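Local coordinates for DUF4848 domain-containing protein (Bacteroides thetaiotaomicron, PDB 4LB8) that is of unknown function but is probably exported and held at the bacterial cell envelope as a lipoprotein, at residues 50-55 and 62-67; 79-84 and 88-93. All coordinates share one frame; numbering follows the deposited sequence.

How the contacts relate
Both contacts join consecutive helices in the N-terminal helical part of the chain, and both use helix 63-80. Contact 1 packs the start of that helix against helix 48-57, and contact 2 closes its far end against helix 84-98. Their centres lie about 27 Å apart, and they do not touch. Contact 1 is largely buried and apolar: leucine, isoleucine, valine and selenomethionine tips interlock, with polar ends bonded elsewhere in the fold. Contact 2 is at the surface and mixes kinds: an amide lies over a leucine, a lysine chain folds beside a carboxylate, and a helical backbone bond links the two segments directly.

Contact 1: residues 50-55 and 62-67; sequences EQVSFL and SQMILM
Leu55 reaches from helix 48-57 into the start of helix 63-80, forming the inner side of a splayed helical hairpin. The short axes cross at 126°, 10.6 Å apart at their closest, a separation wide enough for branched side chains to meet by their ends. The Leu55 CD1 methyl is shared between two neighbours, lying 3.8 Å from Ile65 CD1 and 3.2 Å from Ser62 OG; the Leu55 and Ile65 side chains run past each other in opposite directions. Ile65 bends twice to get there: CG1 sits beside the backbone N (chi1 -54°) and CD1 folds again at chi2 (-72°), which carries the terminal methyl toward helix 48-57. That same methyl also meets Val52 CG1 at 3.8 Å, so Ile65 CD1 fits between Val52 and Leu55, one helical turn apart. Met64, a selenomethionine, meets the other methyl branch of Val52. Its CG stands opposite the backbone N, its chain kinks at the next two bonds, and Met64 CE comes 3.7 Å from Val52 CG2, the two side chains crossing at about a right angle. Met64 SE lies 4.0 Å from Gln51 OE1, a loose van der Waals approach, while the Gln51 amide nitrogen is bonded to the backbone oxygen of Val43. With an alanine at Leu55, the CD1 methyl that touches both would be gone, and Ile65 CD1 and Ser62 OG would probably be left facing a gap, the isoleucine tip freer to turn. Ser62 holds the N-cap position, yet its side chain makes no capping bond. Its OG, pressed against the leucine methyl, instead bonds to the backbone oxygen of Tyr125, while Ser62 O accepts Leu66 N at 3.2 Å.

Contact 2: residues 79-84 and 88-93; sequences NQAADK and DVLYEK
The flat amide of Gln80 turns one face to Leu90, and both leucine methyls lie on that face. CD1 and CD2 of Leu90 sit 3.9 and 4.0 Å from Gln80 CD, and Leu90 CD2 is as near to Gln80 OE1 and NE2 as to Gln80 CD, so the whole amide face takes part. Gln80 CG adds a 3.8 Å contact to Leu90 CD1. The chain gets there because CG takes the position between the backbone N and the carbonyl carbon (chi1 70°) and then runs extended. Ala81 CB touches the same methyl more loosely, and Ile77 packs on Leu90 from helix 63-80.

The second flat group, the Asp88 carboxylate, has one face over the Lys84 carbonyl oxygen, with Asp88 CG 3.2 Å from Lys84 O. There an acceptor faces two acceptors, and no bond forms between them. Lys84 CD comes in on that same side but tilted toward the edge, 3.2 Å from Asp88 OD1. The lysine chain bends at two successive bonds, yet Lys84 NZ stays 4.1 Å from Asp88 OD1, too far for a salt bridge; the opposite charges probably still attract.

The bond of Lys84 O is instead to Asp88 N, at 2.8 Å and nearly straight (166° at the hydrogen), the first-turn i to i+4 bond of helix 84-98. Phe204 of the second subunit packs on Ala81 and Lys84. Ala81 leaves helical geometry and Asp83 caps the next helix through a weak bond to Glu86 N: a tight, N-capped connection at the tip of an alpha-helical hairpin.

Contact 1: residues 50-55 and 62-67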
ATOM      1  N   GLU A  50       3.543   3.540  35.763  1.00 59.97           N
ATOM      2  CA  GLU A  50       3.026   4.620  36.628  1.00 58.86           C
ATOM      3  C   GLU A  50       1.509   4.682  36.549  1.00 59.57           C
ATOM      4  O   GLU A  50       0.853   4.875  37.564  1.00 58.12           O
ATOM      5  CB  GLU A  50       3.613   5.987  36.234  1.00 60.09           C
ATOM      6  CG  GLU A  50       5.082   6.197  36.566  1.00 71.65           C
ATOM      7  CD  GLU A  50       5.629   7.547  36.140  1.00 90.83           C
ATOM      8  OE1 GLU A  50       5.311   7.992  35.013  1.00 81.45           O
ATOM      9  OE2 GLU A  50       6.381   8.162  36.931  1.00 89.28           O
ATOM     10  N   GLN A  51       0.954   4.509  35.335  1.00 55.17           N
ATOM     11  CA  GLN A  51      -0.489   4.516  35.113  1.00 53.69           C
ATOM     12  C   GLN A  51      -1.149   3.308  35.748  1.00 60.06           C
ATOM     13  O   GLN A  51      -2.180   3.470  36.402  1.00 60.33           O
ATOM     14  CB  GLN A  51      -0.813   4.535  33.627  1.00 52.97           C
ATOM     15  CG  GLN A  51      -0.441   5.814  32.943  1.00 39.70           C
ATOM     16  CD  GLN A  51      -0.392   5.593  31.479  1.00 47.35           C
ATOM     17  OE1 GLN A  51      -0.542   4.467  30.998  1.00 46.15           O
ATOM     18  NE2 GLN A  51      -0.180   6.663  30.733  1.00 45.03           N
ATOM     19  N   VAL A  52      -0.565   2.101  35.541  1.00 57.48           N
ATOM     20  CA  VAL A  52      -1.047   0.836  36.100  1.00 57.92           C
ATOM     21  C   VAL A  52      -1.024   0.947  37.637  1.00 64.78           C
ATOM     22  O   VAL A  52      -2.020   0.591  38.260  1.00 66.34           O
ATOM     23  CB  VAL A  52      -0.266  -0.411  35.578  1.00 61.80           C
ATOM     24  CG1 VAL A  52      -0.765  -1.699  36.225  1.00 62.59           C
ATOM     25  CG2 VAL A  52      -0.355  -0.533  34.060  1.00 59.95           C
ATOM     26  N   SER A  53       0.050   1.532  38.231  1.00 61.39           N
ATOM     27  CA  SER A  53       0.178   1.707  39.681  1.00 61.50           C
ATOM     28  C   SER A  53      -0.766   2.761  40.237  1.00 63.92           C
ATOM     29  O   SER A  53      -1.292   2.552  41.330  1.00 64.22           O
ATOM     30  CB  SER A  53       1.610   2.045  40.068  1.00 65.95           C
ATOM     31  OG  SER A  53       2.416   0.904  39.831  1.00 78.30           O
ATOM     32  N   PHE A  54      -0.984   3.885  39.515  1.00 59.08           N
ATOM     33  CA  PHE A  54      -1.904   4.951  39.942  1.00 58.31           C
ATOM     34  C   PHE A  54      -3.346   4.412  39.960  1.00 62.57           C
ATOM     35  O   PHE A  54      -4.122   4.784  40.843  1.00 63.10           O
ATOM     36  CB  PHE A  54      -1.774   6.209  39.049  1.00 59.50           C
ATOM     37  CG  PHE A  54      -2.880   7.232  39.186  1.00 60.85           C
ATOM     38  CD1 PHE A  54      -2.865   8.166  40.219  1.00 65.03           C
ATOM     39  CD2 PHE A  54      -3.946   7.257  38.291  1.00 62.15           C
ATOM     40  CE1 PHE A  54      -3.901   9.102  40.360  1.00 65.14           C
ATOM     41  CE2 PHE A  54      -4.986   8.183  38.439  1.00 64.62           C
ATOM     42  CZ  PHE A  54      -4.951   9.106  39.465  1.00 63.15           C
ATOM     43  N   LEU A  55      -3.683   3.504  39.010  1.00 58.17           N
ATOM     44  CA  LEU A  55      -5.003   2.871  38.932  1.00 57.66           C
ATOM     45  C   LEU A  55      -5.150   1.793  40.012  1.00 63.35           C
ATOM     46  O   LEU A  55      -6.254   1.604  40.525  1.00 62.19           O
ATOM     47  CB  LEU A  55      -5.275   2.292  37.526  1.00 56.77           C
ATOM     48  CG  LEU A  55      -5.548   3.331  36.429  1.00 59.17           C
ATOM     49  CD1 LEU A  55      -5.450   2.713  35.063  1.00 59.19           C
ATOM     50  CD2 LEU A  55      -6.877   4.038  36.636  1.00 59.09           C
ATOM     51  N   SER A  62      -9.745  -0.376  34.972  1.00 47.81           N
ATOM     52  CA  SER A  62     -10.269   0.355  33.832  1.00 45.67           C
ATOM     53  C   SER A  62     -10.020  -0.456  32.579  1.00 49.92           C
ATOM     54  O   SER A  62      -9.348  -1.498  32.639  1.00 50.15           O
ATOM     55  CB  SER A  62      -9.645   1.743  33.727  1.00 47.17           C
ATOM     56  OG  SER A  62      -8.236   1.728  33.884  1.00 51.79           O
ATOM     57  N   GLN A  63     -10.580   0.009  31.439  1.00 44.65           N
ATOM     58  CA  GLN A  63     -10.420  -0.618  30.136  1.00 42.92           C
ATOM     59  C   GLN A  63      -8.959  -0.721  29.762  1.00 46.79           C
ATOM     60  O   GLN A  63      -8.580  -1.689  29.093  1.00 47.47           O
ATOM     61  CB  GLN A  63     -11.189   0.141  29.082  1.00 42.70           C
ATOM     62  CG  GLN A  63     -12.583  -0.406  28.969  1.00 43.56           C
ATOM     63  CD  GLN A  63     -13.325   0.156  27.816  1.00 55.75           C
ATOM     64  OE1 GLN A  63     -12.743   0.478  26.761  1.00 60.29           O
ATOM     65  NE2 GLN A  63     -14.637   0.204  27.972  1.00 39.81           N
HETATM   66  N   MSE A  64      -8.130   0.230  30.248  1.00 41.43           N
HETATM   67  CA  MSE A  64      -6.695   0.204  30.038  1.00 41.23           C
HETATM   68  C   MSE A  64      -6.062  -1.056  30.689  1.00 48.02           C
HETATM   69  O   MSE A  64      -5.265  -1.725  30.031  1.00 48.82           O
HETATM   70  CB  MSE A  64      -6.045   1.480  30.568  1.00 43.04           C
HETATM   71  CG  MSE A  64      -4.607   1.625  30.110  1.00 49.91           C
HETATM   72 SE   MSE A  64      -3.240   1.505  31.512  0.75 59.35          SE
HETATM   73  CE  MSE A  64      -3.497  -0.040  32.233  1.00 56.63           C
ATOM     74  N   ILE A  65      -6.419  -1.379  31.964  1.00 45.49           N
ATOM     75  CA  ILE A  65      -5.891  -2.551  32.694  1.00 46.25           C
ATOM     76  C   ILE A  65      -6.308  -3.830  31.959  1.00 50.50           C
ATOM     77  O   ILE A  65      -5.487  -4.742  31.812  1.00 52.61           O
ATOM     78  CB  ILE A  65      -6.305  -2.571  34.210  1.00 49.62           C
ATOM     79  CG1 ILE A  65      -5.929  -1.255  34.967  1.00 49.88           C
ATOM     80  CG2 ILE A  65      -5.833  -3.849  34.949  1.00 49.41           C
ATOM     81  CD1 ILE A  65      -4.393  -0.977  35.274  1.00 53.23           C
ATOM     82  N   LEU A  66      -7.551  -3.865  31.447  1.00 44.66           N
ATOM     83  CA  LEU A  66      -8.055  -4.985  30.655  1.00 44.17           C
ATOM     84  C   LEU A  66      -7.249  -5.143  29.352  1.00 45.32           C
ATOM     85  O   LEU A  66      -6.984  -6.269  28.971  1.00 47.26           O
ATOM     86  CB  LEU A  66      -9.556  -4.805  30.349  1.00 43.84           C
ATOM     87  CG  LEU A  66     -10.286  -6.046  29.855  1.00 48.96           C
ATOM     88  CD1 LEU A  66     -10.374  -7.103  30.945  1.00 50.21           C
ATOM     89  CD2 LEU A  66     -11.657  -5.679  29.332  1.00 50.79           C
HETATM   90  N   MSE A  67      -6.856  -4.036  28.688  1.00 39.09           N
HETATM   91  CA  MSE A  67      -6.052  -4.025  27.456  1.00 38.00           C
HETATM   92  C   MSE A  67      -4.656  -4.579  27.745  1.00 44.19           C
HETATM   93  O   MSE A  67      -4.149  -5.383  26.960  1.00 45.00           O
HETATM   94  CB  MSE A  67      -5.973  -2.610  26.855  1.00 39.11           C
HETATM   95  CG  MSE A  67      -5.325  -2.556  25.460  1.00 45.21           C
HETATM   96 SE   MSE A  67      -6.248  -3.613  24.108  0.75 52.35          SE
HETATM   97  CE  MSE A  67      -7.468  -2.243  23.399  1.00 47.28           C
TER

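Contact 2: residues 79-84 and 88-93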
ATOM      1  N   ASN A  79       2.737 -18.151  22.183  1.00 72.88           N
ATOM      2  CA  ASN A  79       3.901 -18.852  22.714  1.00 75.12           C
ATOM      3  C   ASN A  79       3.583 -20.298  23.133  1.00 82.56           C
ATOM      4  O   ASN A  79       4.458 -21.154  23.001  1.00 84.32           O
ATOM      5  CB  ASN A  79       4.501 -18.078  23.893  1.00 75.22           C
ATOM      6  CG  ASN A  79       5.133 -16.742  23.523  1.00 90.15           C
ATOM      7  OD1 ASN A  79       5.618 -16.527  22.397  1.00 72.57           O
ATOM      8  ND2 ASN A  79       5.176 -15.820  24.492  1.00 82.71           N
ATOM      9  N   GLN A  80       2.359 -20.576  23.628  1.00 79.15           N
ATOM     10  CA  GLN A  80       1.970 -21.929  24.048  1.00 80.91           C
ATOM     11  C   GLN A  80       1.391 -22.771  22.884  1.00 85.04           C
ATOM     12  O   GLN A  80       1.406 -23.999  22.979  1.00 87.38           O
ATOM     13  CB  GLN A  80       0.985 -21.902  25.234  1.00 82.65           C
ATOM     14  CG  GLN A  80      -0.419 -21.397  24.905  1.00 95.59           C
ATOM     15  CD  GLN A  80      -1.357 -21.509  26.074  1.00112.00           C
ATOM     16  OE1 GLN A  80      -1.728 -20.508  26.694  1.00110.48           O
ATOM     17  NE2 GLN A  80      -1.780 -22.728  26.386  1.00 97.90           N
ATOM     18  N   ALA A  81       0.886 -22.130  21.803  1.00 78.76           N
ATOM     19  CA  ALA A  81       0.314 -22.846  20.659  1.00 78.00           C
ATOM     20  C   ALA A  81       1.396 -23.564  19.835  1.00 82.70           C
ATOM     21  O   ALA A  81       2.321 -22.927  19.320  1.00 81.07           O
ATOM     22  CB  ALA A  81      -0.474 -21.897  19.774  1.00 76.41           C
ATOM     23  N   ALA A  82       1.273 -24.901  19.735  1.00 81.11           N
ATOM     24  CA  ALA A  82       2.185 -25.756  18.975  1.00 81.84           C
ATOM     25  C   ALA A  82       1.924 -25.658  17.462  1.00 84.09           C
ATOM     26  O   ALA A  82       2.875 -25.714  16.681  1.00 83.20           O
ATOM     27  CB  ALA A  82       2.058 -27.198  19.436  1.00 84.97           C
ATOM     28  N   ASP A  83       0.640 -25.506  17.061  1.00 79.38           N
ATOM     29  CA  ASP A  83       0.209 -25.404  15.663  1.00 77.44           C
ATOM     30  C   ASP A  83      -1.040 -24.518  15.534  1.00 77.05           C
ATOM     31  O   ASP A  83      -1.630 -24.154  16.549  1.00 76.00           O
ATOM     32  CB  ASP A  83      -0.050 -26.811  15.078  1.00 81.11           C
ATOM     33  CG  ASP A  83      -1.229 -27.591  15.656  1.00 94.22           C
ATOM     34  OD1 ASP A  83      -1.563 -27.381  16.842  1.00 92.04           O
ATOM     35  OD2 ASP A  83      -1.780 -28.451  14.935  1.00106.22           O
ATOM     36  N   LYS A  84      -1.432 -24.188  14.279  1.00 71.67           N
ATOM     37  CA  LYS A  84      -2.575 -23.349  13.894  1.00 69.45           C
ATOM     38  C   LYS A  84      -3.893 -23.846  14.498  1.00 74.27           C
ATOM     39  O   LYS A  84      -4.605 -23.042  15.095  1.00 74.24           O
ATOM     40  CB  LYS A  84      -2.687 -23.245  12.354  1.00 70.52           C
ATOM     41  CG  LYS A  84      -3.941 -22.528  11.786  1.00 80.37           C
ATOM     42  CD  LYS A  84      -4.206 -21.087  12.291  1.00 87.00           C
ATOM     43  CE  LYS A  84      -3.294 -19.997  11.773  1.00 90.01           C
ATOM     44  NZ  LYS A  84      -3.498 -18.727  12.526  1.00 93.16           N
ATOM     45  N   ASP A  88      -6.150 -21.745  17.036  1.00 61.68           N
ATOM     46  CA  ASP A  88      -7.549 -21.502  16.660  1.00 60.75           C
ATOM     47  C   ASP A  88      -8.514 -21.815  17.796  1.00 67.45           C
ATOM     48  O   ASP A  88      -9.448 -21.045  18.021  1.00 66.86           O
ATOM     49  CB  ASP A  88      -7.933 -22.289  15.399  1.00 62.02           C
ATOM     50  CG  ASP A  88      -7.328 -21.739  14.116  1.00 66.83           C
ATOM     51  OD1 ASP A  88      -6.822 -20.580  14.132  1.00 63.93           O
ATOM     52  OD2 ASP A  88      -7.374 -22.453  13.087  1.00 75.42           O
ATOM     53  N   VAL A  89      -8.243 -22.897  18.551  1.00 65.89           N
ATOM     54  CA  VAL A  89      -9.054 -23.303  19.694  1.00 66.50           C
ATOM     55  C   VAL A  89      -8.890 -22.278  20.823  1.00 68.99           C
ATOM     56  O   VAL A  89      -9.894 -21.861  21.408  1.00 67.75           O
ATOM     57  CB  VAL A  89      -8.713 -24.742  20.157  1.00 72.09           C
ATOM     58  CG1 VAL A  89      -9.520 -25.131  21.407  1.00 72.98           C
ATOM     59  CG2 VAL A  89      -8.961 -25.736  19.030  1.00 72.70           C
ATOM     60  N   LEU A  90      -7.624 -21.896  21.121  1.00 65.17           N
ATOM     61  CA  LEU A  90      -7.263 -20.932  22.166  1.00 63.90           C
ATOM     62  C   LEU A  90      -7.822 -19.540  21.855  1.00 65.34           C
ATOM     63  O   LEU A  90      -8.460 -18.917  22.718  1.00 65.97           O
ATOM     64  CB  LEU A  90      -5.725 -20.836  22.294  1.00 63.64           C
ATOM     65  CG  LEU A  90      -4.998 -21.833  23.190  1.00 69.65           C
ATOM     66  CD1 LEU A  90      -3.532 -21.919  22.811  1.00 69.28           C
ATOM     67  CD2 LEU A  90      -5.084 -21.430  24.643  1.00 72.19           C
ATOM     68  N   TYR A  91      -7.583 -19.073  20.607  1.00 57.23           N
ATOM     69  CA  TYR A  91      -7.953 -17.748  20.124  1.00 53.81           C
ATOM     70  C   TYR A  91      -9.478 -17.541  20.019  1.00 57.76           C
ATOM     71  O   TYR A  91      -9.916 -16.395  20.125  1.00 55.83           O
ATOM     72  CB  TYR A  91      -7.263 -17.463  18.781  1.00 51.87           C
ATOM     73  CG  TYR A  91      -7.426 -16.045  18.286  1.00 49.09           C
ATOM     74  CD1 TYR A  91      -6.846 -14.973  18.964  1.00 49.25           C
ATOM     75  CD2 TYR A  91      -8.128 -15.776  17.118  1.00 48.95           C
ATOM     76  CE1 TYR A  91      -6.994 -13.661  18.506  1.00 47.39           C
ATOM     77  CE2 TYR A  91      -8.257 -14.474  16.636  1.00 48.66           C
ATOM     78  CZ  TYR A  91      -7.715 -13.418  17.348  1.00 53.20           C
ATOM     79  OH  TYR A  91      -7.891 -12.148  16.871  1.00 53.17           O
ATOM     80  N   GLU A  92     -10.273 -18.620  19.832  1.00 56.71           N
ATOM     81  CA  GLU A  92     -11.739 -18.532  19.786  1.00 57.79           C
ATOM     82  C   GLU A  92     -12.270 -18.199  21.172  1.00 62.35           C
ATOM     83  O   GLU A  92     -13.171 -17.357  21.309  1.00 61.69           O
ATOM     84  CB  GLU A  92     -12.392 -19.829  19.261  1.00 61.26           C
ATOM     85  CG  GLU A  92     -12.514 -19.902  17.741  1.00 78.22           C
ATOM     86  CD  GLU A  92     -13.296 -18.799  17.046  1.00107.27           C
ATOM     87  OE1 GLU A  92     -14.530 -18.732  17.247  1.00107.72           O
ATOM     88  OE2 GLU A  92     -12.679 -18.022  16.276  1.00 98.75           O
ATOM     89  N   LYS A  93     -11.664 -18.830  22.204  1.00 59.20           N
ATOM     90  CA  LYS A  93     -11.999 -18.644  23.617  1.00 59.33           C
ATOM     91  C   LYS A  93     -11.584 -17.228  24.038  1.00 60.90           C
ATOM     92  O   LYS A  93     -12.379 -16.533  24.666  1.00 61.13           O
ATOM     93  CB  LYS A  93     -11.350 -19.744  24.482  1.00 63.70           C
ATOM     94  CG  LYS A  93     -11.968 -21.121  24.208  1.00 79.69           C
ATOM     95  CD  LYS A  93     -11.243 -22.287  24.871  1.00 93.28           C
ATOM     96  CE  LYS A  93     -12.068 -23.565  24.891  1.00104.17           C
ATOM     97  NZ  LYS A  93     -12.151 -24.218  23.554  1.00113.26           N
TER